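Local atomic coordinates of heterokaryon incompatibility protein s (Podospora anserina, PDB entry 2WVQ), a protein that forms the [het-s] prion and, on meeting het-S from an incompatible cell, triggers a lethal reaction that prevents viable heterokaryons. Residues Gly20-Asn23 against Asn24-Cys28; Lys53-Leu56 against Ser57-Gly60; Asn66-Pro69 against Arg70-Ser73; Val88-Ile91 against Leu92-Phe95. The protein carries 2 engineered substitutions. One frame throughout, in Å; residues are numbered along the deposited sequence. Where two conformers were deposited one is given.

Interaction 1. Residues Gly20-Asn23 against Asn24-Cys28. Engineered in segment 24-28: Ala27 (natural residue Asp).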
loop_
_atom_site.group_PDB
_atom_site.type_symbol
_atom_site.label_atom_id
_atom_site.label_comp_id
_atom_site.label_asym_id
_atom_site.label_seq_id
_atom_site.Cartn_x
_atom_site.Cartn_y
_atom_site.Cartn_z
ATOM N N GLY A 20 -0.963 -20.558 -7.970
ATOM C CA GLY A 20 -1.104 -19.712 -9.137
ATOM C C GLY A 20 -0.933 -18.234 -8.819
ATOM O O GLY A 20 -0.232 -17.535 -9.556
ATOM N N LEU A 21 -1.541 -17.764 -7.720
ATOM C CA LEU A 21 -1.330 -16.377 -7.201
ATOM C C LEU A 21 0.105 -16.158 -6.696
ATOM O O LEU A 21 0.736 -15.141 -7.002
ATOM C CB LEU A 21 -2.328 -16.070 -6.076
ATOM C CG LEU A 21 -3.839 -16.058 -6.407
ATOM C CD1 LEU A 21 -4.727 -16.166 -5.146
ATOM C CD2 LEU A 21 -4.247 -14.866 -7.307
ATOM N N PHE A 22 0.639 -17.131 -5.952
ATOM C CA PHE A 22 2.050 -17.102 -5.508
ATOM C C PHE A 22 3.044 -16.966 -6.643
ATOM O O PHE A 22 3.935 -16.104 -6.574
ATOM C CB PHE A 22 2.432 -18.325 -4.665
ATOM C CG PHE A 22 3.902 -18.397 -4.355
ATOM C CD1 PHE A 22 4.427 -17.708 -3.257
ATOM C CD2 PHE A 22 4.751 -19.119 -5.152
ATOM C CE1 PHE A 22 5.790 -17.753 -2.978
ATOM C CE2 PHE A 22 6.148 -19.196 -4.873
ATOM C CZ PHE A 22 6.655 -18.519 -3.787
ATOM N N ASN A 23 2.908 -17.802 -7.677
ATOM C CA ASN A 23 3.834 -17.766 -8.836
ATOM C C ASN A 23 3.754 -16.430 -9.588
ATOM O O ASN A 23 4.766 -15.917 -10.047
ATOM C CB ASN A 23 3.674 -18.977 -9.783
ATOM C CG ASN A 23 4.120 -20.312 -9.126
ATOM O OD1 ASN A 23 5.152 -20.376 -8.443
ATOM N ND2 ASN A 23 3.310 -21.341 -9.285
ATOM N N ASN A 24 2.552 -15.871 -9.645
ATOM C CA ASN A 24 2.331 -14.489 -10.160
ATOM C C ASN A 24 3.039 -13.367 -9.392
ATOM O O ASN A 24 3.591 -12.446 -10.020
ATOM C CB ASN A 24 0.819 -14.233 -10.345
ATOM C CG ASN A 24 0.217 -15.126 -11.451
ATOM O OD1 ASN A 24 0.955 -15.660 -12.288
ATOM N ND2 ASN A 24 -1.108 -15.279 -11.469
ATOM N N CYS A 25 3.034 -13.453 -8.062
ATOM C CA CYS A 25 3.754 -12.566 -7.158
ATOM C C CYS A 25 5.254 -12.553 -7.460
ATOM O O CYS A 25 5.879 -11.478 -7.624
ATOM C CB CYS A 25 3.520 -12.935 -5.659
ATOM S SG CYS A 25 1.869 -12.604 -4.957
ATOM N N VAL A 26 5.843 -13.743 -7.522
ATOM C CA VAL A 26 7.301 -13.860 -7.816
ATOM C C VAL A 26 7.577 -13.241 -9.199
ATOM O O VAL A 26 8.490 -12.433 -9.358
ATOM C CB VAL A 26 7.810 -15.335 -7.730
ATOM C CG1 VAL A 26 9.369 -15.430 -8.163
ATOM C CG2 VAL A 26 7.581 -15.889 -6.314
ATOM N N ALA A 27 6.730 -13.554 -10.176
ATOM C CA ALA A 27 6.895 -12.990 -11.522
ATOM C C ALA A 27 6.747 -11.455 -11.605
ATOM O O ALA A 27 7.327 -10.846 -12.526
ATOM C CB ALA A 27 6.004 -13.690 -12.531
ATOM N N CYS A 28 6.032 -10.841 -10.652
ATOM C CA CYS A 28 5.867 -9.352 -10.562
ATOM C C CYS A 28 7.178 -8.620 -10.493
ATOM O O CYS A 28 7.321 -7.590 -11.124
ATOM C CB CYS A 28 5.037 -8.914 -9.361
ATOM S SG CYS A 28 3.213 -9.046 -9.537
#
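Val26 lays one methyl over a face of the Phe22 ring, one helical turn back along helix 18-28. The methyl is CG2. It lies 4.1 Å from the centroid of the Phe22 ring and 26° off the ring normal, a CH-pi contact offset toward the rim. Its closest ring atom is CZ, with Phe22 CZ to Val26 CG2 at 3.8 Å. Phe22 holds CG anti to its own N (chi1 173°), while CG2 of Val26 lies beside the valine N, and the two side chains cross obliquely.

Under this pair runs the alpha-helical backbone. Val26 N donates to Phe22 O at 3.2 Å, and Cys25 N donates to Leu21 O at 3.0 Å. Ala27 N bonds Asn23 O at 3.1 Å; Ala27 is an engineered residue, aspartate in the natural protein. Asn24 N bonds Gly20 O at 3.2 Å. The Asn24 amide folds back over the same oxygen, with ND2 3.1 Å from Gly20 O, but the angle is too poor for a hydrogen bond.

Further out, Leu56 of helix 42-62 packs on Phe22, Cys25 and Val26. Cys25 packs on Ile91 and Leu92 of helix 79-108, and Leu21 packs on Val88.

The helix is therefore amphipathic. Phe22, Cys25 and Val26 are buried and Asn24 is exposed. The side-chain contact across the turn is apolar and rests on dispersion, while the directional bonding is left to the backbone amides.

Interaction 2. Residues Lys53-Leu56 against Ser57-Gly60; sequences KARL and SRWG
The guanidinium of Arg58 lies over the backbone of the preceding turn. One of its faces is turned to Arg55 CA, 3.9 Å from the guanidinium plane, and to Ala54 O, both displaced toward the rim. NH1 makes the nearest side-chain approach, with Arg55 CG to Arg58 NH1 at 3.5 Å. This is a turn of alpha helix, a buried stretch of helix 42-62 in the mainly helical HeLo domain.

The two arginines start alike and part at chi3. Arg55 is extended from CG to NE and reaches Asp172 and Glu175 in helix 157-176. Arg58 turns about its CG-CD bond (chi3 -53°), which folds its end back over Arg55, and it pairs with Asp212 and Glu191. The two guanidinium planes stand only 20° apart. Arg55 NE and Arg58 NH1 are 5.1 Å from each other, and the four carboxylates probably offset their like charges.

Of the Trp59 side chain, only CB touches the preceding turn, with Trp59 CB to Leu56 O at 3.4 Å. The indole meets the ring of Phe22 with planes at about 50°. The Leu56 side chain packs on helix 18-28 and helix 157-176. Ser57 OG is hydrogen-bonded to Arg140 of helix 124-140. Lys53 NZ forms a salt bridge with Glu30.

The backbone bonds are those of a regular helix. Ser57 N to Lys53 O is 3.0 Å, Arg58 N to Ala54 O is 2.9 Å, and Trp59 N to Arg55 O is 3.2 Å. The last one is weak: Gly60 N to Leu56 O at 3.3 Å.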
loop_
_atom_site.group_PDB
_atom_site.type_symbol
_atom_site.label_atom_id
_atom_site.label_comp_id
_atom_site.label_asym_id
_atom_site.label_seq_id
_atom_site.Cartn_x
_atom_site.Cartn_y
_atom_site.Cartn_z
ATOM N N LYS A 53 12.504 -10.920 -3.439
ATOM C CA LYS A 53 12.025 -11.936 -4.373
ATOM C C LYS A 53 12.582 -13.321 -3.982
ATOM O O LYS A 53 11.871 -14.314 -4.046
ATOM C CB LYS A 53 12.416 -11.579 -5.804
ATOM C CG LYS A 53 11.959 -12.570 -6.856
ATOM C CD LYS A 53 12.643 -12.310 -8.224
ATOM C CE LYS A 53 11.697 -12.763 -9.349
ATOM N NZ LYS A 53 12.357 -12.769 -10.666
ATOM N N ALA A 54 13.849 -13.374 -3.577
ATOM C CA ALA A 54 14.477 -14.665 -3.182
ATOM C C ALA A 54 13.803 -15.222 -1.921
ATOM O O ALA A 54 13.627 -16.437 -1.765
ATOM C CB ALA A 54 16.005 -14.483 -2.935
ATOM N N ARG A 55 13.422 -14.325 -1.024
ATOM C CA ARG A 55 12.870 -14.748 0.245
ATOM C C ARG A 55 11.425 -15.242 0.108
ATOM O O ARG A 55 11.015 -16.235 0.782
ATOM C CB ARG A 55 12.999 -13.656 1.284
ATOM C CG ARG A 55 12.713 -14.179 2.682
ATOM C CD ARG A 55 12.273 -13.091 3.581
ATOM N NE ARG A 55 11.590 -13.568 4.776
ATOM C CZ ARG A 55 10.957 -12.764 5.622
ATOM N NH1 ARG A 55 10.923 -11.444 5.395
ATOM N NH2 ARG A 55 10.342 -13.265 6.679
ATOM N N LEU A 56 10.672 -14.567 -0.767
ATOM C CA LEU A 56 9.318 -14.970 -1.143
ATOM C C LEU A 56 9.382 -16.349 -1.845
ATOM O O LEU A 56 8.643 -17.301 -1.491
ATOM C CB LEU A 56 8.653 -13.913 -2.065
ATOM C CG LEU A 56 7.240 -14.177 -2.656
ATOM C CD1 LEU A 56 6.180 -14.333 -1.612
ATOM C CD2 LEU A 56 6.770 -13.124 -3.711
ATOM N N SER A 57 10.271 -16.480 -2.811
ATOM C CA SER A 57 10.381 -17.787 -3.435
ATOM C C SER A 57 10.866 -18.918 -2.483
ATOM O O SER A 57 10.413 -20.040 -2.641
ATOM C CB SER A 57 11.137 -17.743 -4.749
ATOM O OG SER A 57 12.502 -17.939 -4.579
ATOM N N ARG A 58 11.758 -18.618 -1.530
ATOM C CA ARG A 58 12.163 -19.567 -0.512
ATOM C C ARG A 58 10.975 -20.148 0.217
ATOM O O ARG A 58 10.963 -21.345 0.478
ATOM C CB ARG A 58 13.197 -19.028 0.481
ATOM C CG ARG A 58 13.978 -20.142 1.308
ATOM C CD ARG A 58 14.890 -19.503 2.352
ATOM N NE ARG A 58 15.758 -18.510 1.704
ATOM C CZ ARG A 58 15.866 -17.209 2.011
ATOM N NH1 ARG A 58 15.186 -16.679 3.009
ATOM N NH2 ARG A 58 16.700 -16.441 1.311
ATOM N N TRP A 59 9.994 -19.298 0.544
ATOM C CA TRP A 59 8.769 -19.726 1.173
ATOM C C TRP A 59 7.993 -20.750 0.360
ATOM O O TRP A 59 7.511 -21.750 0.924
ATOM C CB TRP A 59 7.845 -18.548 1.521
ATOM C CG TRP A 59 6.584 -19.030 2.156
ATOM C CD1 TRP A 59 6.392 -19.302 3.469
ATOM C CD2 TRP A 59 5.346 -19.312 1.499
ATOM N NE1 TRP A 59 5.113 -19.756 3.676
ATOM C CE2 TRP A 59 4.450 -19.766 2.481
ATOM C CE3 TRP A 59 4.910 -19.223 0.165
ATOM C CZ2 TRP A 59 3.126 -20.112 2.193
ATOM C CZ3 TRP A 59 3.587 -19.558 -0.123
ATOM C CH2 TRP A 59 2.714 -20.013 0.887
ATOM N N GLY A 60 7.820 -20.488 -0.931
ATOM C CA GLY A 60 7.109 -21.440 -1.783
ATOM C C GLY A 60 7.813 -22.780 -1.826
ATOM O O GLY A 60 7.153 -23.840 -1.856
#

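Interaction 3. Residues Asn66-Pro69 against Arg70-Ser73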
loop_
_atom_site.group_PDB
_atom_site.type_symbol
_atom_site.label_atom_id
_atom_site.label_comp_id
_atom_site.label_asym_id
_atom_site.label_seq_id
_atom_site.Cartn_x
_atom_site.Cartn_y
_atom_site.Cartn_z
ATOM N N ASN A 66 4.164 -25.985 -5.174
ATOM C CA ASN A 66 3.793 -26.588 -6.449
ATOM C C ASN A 66 3.384 -28.072 -6.415
ATOM O O ASN A 66 2.831 -28.591 -7.396
ATOM C CB ASN A 66 4.931 -26.396 -7.432
ATOM C CG ASN A 66 5.026 -25.007 -7.903
ATOM O OD1 ASN A 66 6.136 -24.487 -8.079
ATOM N ND2 ASN A 66 3.858 -24.338 -8.053
ATOM N N ASP A 67 3.635 -28.729 -5.285
ATOM C CA ASP A 67 3.420 -30.181 -5.158
ATOM C C ASP A 67 2.271 -30.508 -4.221
ATOM O O ASP A 67 1.606 -31.524 -4.395
ATOM C CB ASP A 67 4.683 -30.881 -4.638
ATOM C CG ASP A 67 5.908 -30.640 -5.508
ATOM O OD1 ASP A 67 5.821 -30.604 -6.762
ATOM O OD2 ASP A 67 6.996 -30.556 -4.925
ATOM N N ASP A 68 2.050 -29.640 -3.237
ATOM C CA ASP A 68 1.037 -29.813 -2.211
ATOM C C ASP A 68 -0.356 -29.352 -2.720
ATOM O O ASP A 68 -0.554 -28.171 -3.016
ATOM C CB ASP A 68 1.478 -29.076 -0.931
ATOM C CG ASP A 68 0.520 -29.269 0.252
ATOM O OD1 ASP A 68 0.886 -28.894 1.381
ATOM O OD2 ASP A 68 -0.601 -29.755 0.077
ATOM N N PRO A 69 -1.319 -30.305 -2.833
ATOM C CA PRO A 69 -2.631 -30.007 -3.391
ATOM C C PRO A 69 -3.459 -28.978 -2.625
ATOM O O PRO A 69 -4.311 -28.356 -3.240
ATOM C CB PRO A 69 -3.328 -31.367 -3.440
ATOM C CG PRO A 69 -2.581 -32.233 -2.447
ATOM C CD PRO A 69 -1.168 -31.737 -2.501
ATOM N N ARG A 70 -3.230 -28.804 -1.316
ATOM C CA ARG A 70 -3.889 -27.734 -0.549
ATOM C C ARG A 70 -3.805 -26.391 -1.298
ATOM O O ARG A 70 -4.753 -25.623 -1.277
ATOM C CB ARG A 70 -3.257 -27.542 0.844
ATOM C CG ARG A 70 -3.825 -28.404 1.956
ATOM C CD ARG A 70 -3.098 -28.154 3.269
ATOM N NE ARG A 70 -1.649 -27.986 3.129
ATOM C CZ ARG A 70 -0.861 -27.561 4.115
ATOM N NH1 ARG A 70 0.443 -27.420 3.930
ATOM N NH2 ARG A 70 -1.385 -27.257 5.295
ATOM N N PHE A 71 -2.679 -26.144 -1.968
ATOM C CA PHE A 71 -2.421 -24.858 -2.661
ATOM C C PHE A 71 -3.030 -24.796 -4.042
ATOM O O PHE A 71 -2.997 -23.752 -4.673
ATOM C CB PHE A 71 -0.923 -24.574 -2.772
ATOM C CG PHE A 71 -0.231 -24.565 -1.467
ATOM C CD1 PHE A 71 0.813 -25.447 -1.221
ATOM C CD2 PHE A 71 -0.635 -23.685 -0.460
ATOM C CE1 PHE A 71 1.451 -25.468 -0.001
ATOM C CE2 PHE A 71 -0.007 -23.685 0.764
ATOM C CZ PHE A 71 1.042 -24.594 1.002
ATOM N N HIS A 72 -3.624 -25.906 -4.493
ATOM C CA HIS A 72 -4.175 -25.981 -5.856
ATOM C C HIS A 72 -5.697 -25.927 -5.972
ATOM O O HIS A 72 -6.247 -26.086 -7.067
ATOM C CB HIS A 72 -3.566 -27.164 -6.629
ATOM C CG HIS A 72 -2.118 -26.956 -6.944
ATOM N ND1 HIS A 72 -1.138 -27.002 -5.974
ATOM C CD2 HIS A 72 -1.495 -26.623 -8.098
ATOM C CE1 HIS A 72 0.029 -26.726 -6.518
ATOM N NE2 HIS A 72 -0.156 -26.492 -7.808
ATOM N N SER A 73 -6.363 -25.677 -4.850
ATOM C CA SER A 73 -7.818 -25.547 -4.807
ATOM C C SER A 73 -8.244 -24.086 -4.762
ATOM O O SER A 73 -7.577 -23.252 -4.153
ATOM C CB SER A 73 -8.383 -26.266 -3.588
ATOM O OG SER A 73 -7.681 -25.870 -2.429
#
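Asp68 binds Arg70 with its carboxylate, and Phe71 and His72 with its carbonyl. Asp68 OD1 receives two nitrogens of the arginine, Arg70 NH1 at 3.0 Å and Arg70 NE at 3.2 Å, in a side-on salt bridge. The NH1 bond comes nearly along the C-O axis of OD1. NE comes from the syn side, tilted out of the carboxylate plane. The two planes are only 16° apart, and the aspartate sits at the guanidinium edge. A turn about the CG-CD bond of Arg70 (chi3 -40°) brings the guanidinium back to it. The other oxygen serves the backbone: Arg70 N donates to Asp68 OD2 at 3.1 Å, from above the carboxylate plane.

His72 binds the carbonyl of Asp68. Its ND1 donates to Asp68 O at 3.2 Å, with that oxygen near the plane of the imidazole. Phe71 N donates to the same Asp68 O at 3.1 Å, from the opposite face of the carbonyl plane. Two donors thus grip one carbonyl. Next to ND1, His72 CE1 lies 3.5 Å from Asn66 O.

Pro69 is the third member. Its ring lies against the backbone of Arg70, with CB, CG and CD all near Arg70 N. Its carbonyl takes the backbone of the histidine, with Pro69 O to His72 N at 2.8 Å.

Phe71 is buried against Val18 and Ala19 of helix 18-28 and Val81 of helix 79-108, and its backbone is hydrogen-bonded to that of Ala19. The whole is an Asx turn, Asp68 OD2 to Arg70 N, leading into a short 3-10 turn in the surface loop between helices 42-62 and 79-108.

Interaction 4. Residues Val88-Ile91 against Leu92-Phe95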
loop_
_atom_site.group_PDB
_atom_site.type_symbol
_atom_site.label_atom_id
_atom_site.label_comp_id
_atom_site.label_asym_id
_atom_site.label_seq_id
_atom_site.Cartn_x
_atom_site.Cartn_y
_atom_site.Cartn_z
ATOM N N VAL A 88 -0.989 -13.417 -0.457
ATOM C CA VAL A 88 -0.540 -13.437 -1.829
ATOM C C VAL A 88 -1.429 -12.477 -2.726
ATOM O O VAL A 88 -0.905 -11.753 -3.568
ATOM C CB VAL A 88 -0.465 -14.970 -2.163
ATOM C CG1 VAL A 88 -1.527 -15.506 -3.122
ATOM C CG2 VAL A 88 1.007 -15.487 -2.192
ATOM N N GLU A 89 -2.747 -12.439 -2.486
ATOM C CA GLU A 89 -3.622 -11.481 -3.179
ATOM C C GLU A 89 -3.194 -10.040 -2.805
ATOM O O GLU A 89 -3.061 -9.197 -3.687
ATOM C CB GLU A 89 -5.105 -11.706 -2.856
ATOM C CG GLU A 89 -5.724 -12.883 -3.548
ATOM C CD GLU A 89 -7.034 -13.332 -2.933
ATOM O OE1 GLU A 89 -7.729 -14.122 -3.596
ATOM O OE2 GLU A 89 -7.363 -12.922 -1.799
ATOM N N GLU A 90 -2.945 -9.783 -1.515
ATOM C CA GLU A 90 -2.442 -8.474 -1.070
ATOM C C GLU A 90 -1.035 -8.085 -1.629
ATOM O O GLU A 90 -0.805 -6.907 -1.946
ATOM C CB GLU A 90 -2.538 -8.335 0.449
ATOM C CG GLU A 90 -3.041 -6.903 0.843
ATOM C CD GLU A 90 -3.128 -6.666 2.320
ATOM O OE1 GLU A 90 -2.723 -5.569 2.765
ATOM O OE2 GLU A 90 -3.608 -7.572 3.049
ATOM N N ILE A 91 -0.117 -9.047 -1.811
ATOM C CA ILE A 91 1.168 -8.738 -2.518
ATOM C C ILE A 91 0.886 -8.280 -3.966
ATOM O O ILE A 91 1.493 -7.307 -4.447
ATOM C CB ILE A 91 2.234 -9.933 -2.476
ATOM C CG1 ILE A 91 2.702 -10.175 -1.053
ATOM C CG2 ILE A 91 3.475 -9.627 -3.364
ATOM C CD1 ILE A 91 3.373 -11.551 -0.803
ATOM N N LEU A 92 -0.048 -8.959 -4.635
ATOM C CA LEU A 92 -0.507 -8.560 -5.963
ATOM C C LEU A 92 -1.065 -7.124 -6.053
ATOM O O LEU A 92 -0.724 -6.389 -6.993
ATOM C CB LEU A 92 -1.514 -9.566 -6.540
ATOM C CG LEU A 92 -1.060 -10.663 -7.549
ATOM C CD1 LEU A 92 0.406 -10.913 -7.648
ATOM C CD2 LEU A 92 -1.850 -11.984 -7.503
ATOM N N LEU A 93 -1.939 -6.770 -5.103
ATOM C CA LEU A 93 -2.474 -5.386 -4.943
ATOM C C LEU A 93 -1.351 -4.343 -4.738
ATOM O O LEU A 93 -1.433 -3.217 -5.238
ATOM C CB LEU A 93 -3.450 -5.346 -3.760
ATOM C CG LEU A 93 -4.973 -5.431 -3.886
ATOM C CD1 LEU A 93 -5.463 -6.069 -5.165
ATOM C CD2 LEU A 93 -5.587 -6.091 -2.672
ATOM N N LEU A 94 -0.360 -4.716 -3.951
ATOM C CA LEU A 94 0.855 -3.951 -3.710
ATOM C C LEU A 94 1.580 -3.523 -5.003
ATOM O O LEU A 94 1.999 -2.371 -5.153
ATOM C CB LEU A 94 1.803 -4.803 -2.825
ATOM C CG LEU A 94 3.048 -4.168 -2.216
ATOM C CD1 LEU A 94 2.602 -2.873 -1.489
ATOM C CD2 LEU A 94 3.688 -5.145 -1.217
ATOM N N PHE A 95 1.738 -4.473 -5.917
ATOM C CA PHE A 95 2.380 -4.265 -7.203
ATOM C C PHE A 95 1.436 -3.518 -8.176
ATOM O O PHE A 95 1.878 -2.632 -8.917
ATOM C CB PHE A 95 2.848 -5.631 -7.791
ATOM C CG PHE A 95 4.169 -6.130 -7.224
ATOM C CD1 PHE A 95 4.201 -7.172 -6.276
ATOM C CD2 PHE A 95 5.376 -5.555 -7.640
ATOM C CE1 PHE A 95 5.437 -7.619 -5.718
ATOM C CE2 PHE A 95 6.654 -6.024 -7.129
ATOM C CZ PHE A 95 6.676 -7.047 -6.168
#
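Ile91 and Phe95 lie side by side and point the same way, one turn apart on helix 79-108. Ile91 offers its CG2 methyl to the edge of the ring, in the ring plane. The closest pair is Ile91 CG2 to Phe95 CE1 at 3.7 Å. CG2 is anti to the isoleucine N, which sets it beside the carbonyl carbon and toward the next turn. Phe95 keeps its CG beside its own N (chi1 -81°), and this turns the ring edge back to Ile91. The same edge meets the backbone, with Phe95 CD1 3.3 Å from Ile91 O. That oxygen also accepts Phe95 N at 3.2 Å.

On another side of the helix, Glu90 and Leu93 touch loosely, with Glu90 CG to Leu93 CD2 at 4.4 Å. Leu93 N donates to Glu89 O at 3.0 Å. Leu92 N and Leu94 N make the equivalent i to i-4 bonds to Val88 O and Glu90 O.

The glutamates are directed to the dimer interface. Glu90 forms a salt bridge with Arg104 of the second subunit and a hydrogen bond with Thr101 there. Glu89 pairs with Lys100 of that subunit. Within the chain, Val88, Ile91, Leu92 and Phe95 pack on helix 18-28, while Glu90, Ile91 and Leu94 pack on helix 157-176.

Overall arrangement
Interaction 1 touches each of the other three. Its centre is about 9 Å from that of interaction 4 and about 11 Å from that of interaction 2. Helix 18-28 packs against helix 79-108 through Leu21 and Val88, and against helix 42-62 through Phe22 and Leu56. Those two helices also touch directly, with Leu56 CD1 4.0 Å from Ile91 CD1. Interaction 3 is peripheral: its centre lies about 20 Å from that of interaction 4, and it touches interaction 1 through Asn23 and Asn66. All four belong to the globular N-terminal domain. Of the four, interaction 4 alone reaches the second subunit, and it links this core to that subunit of the dimer.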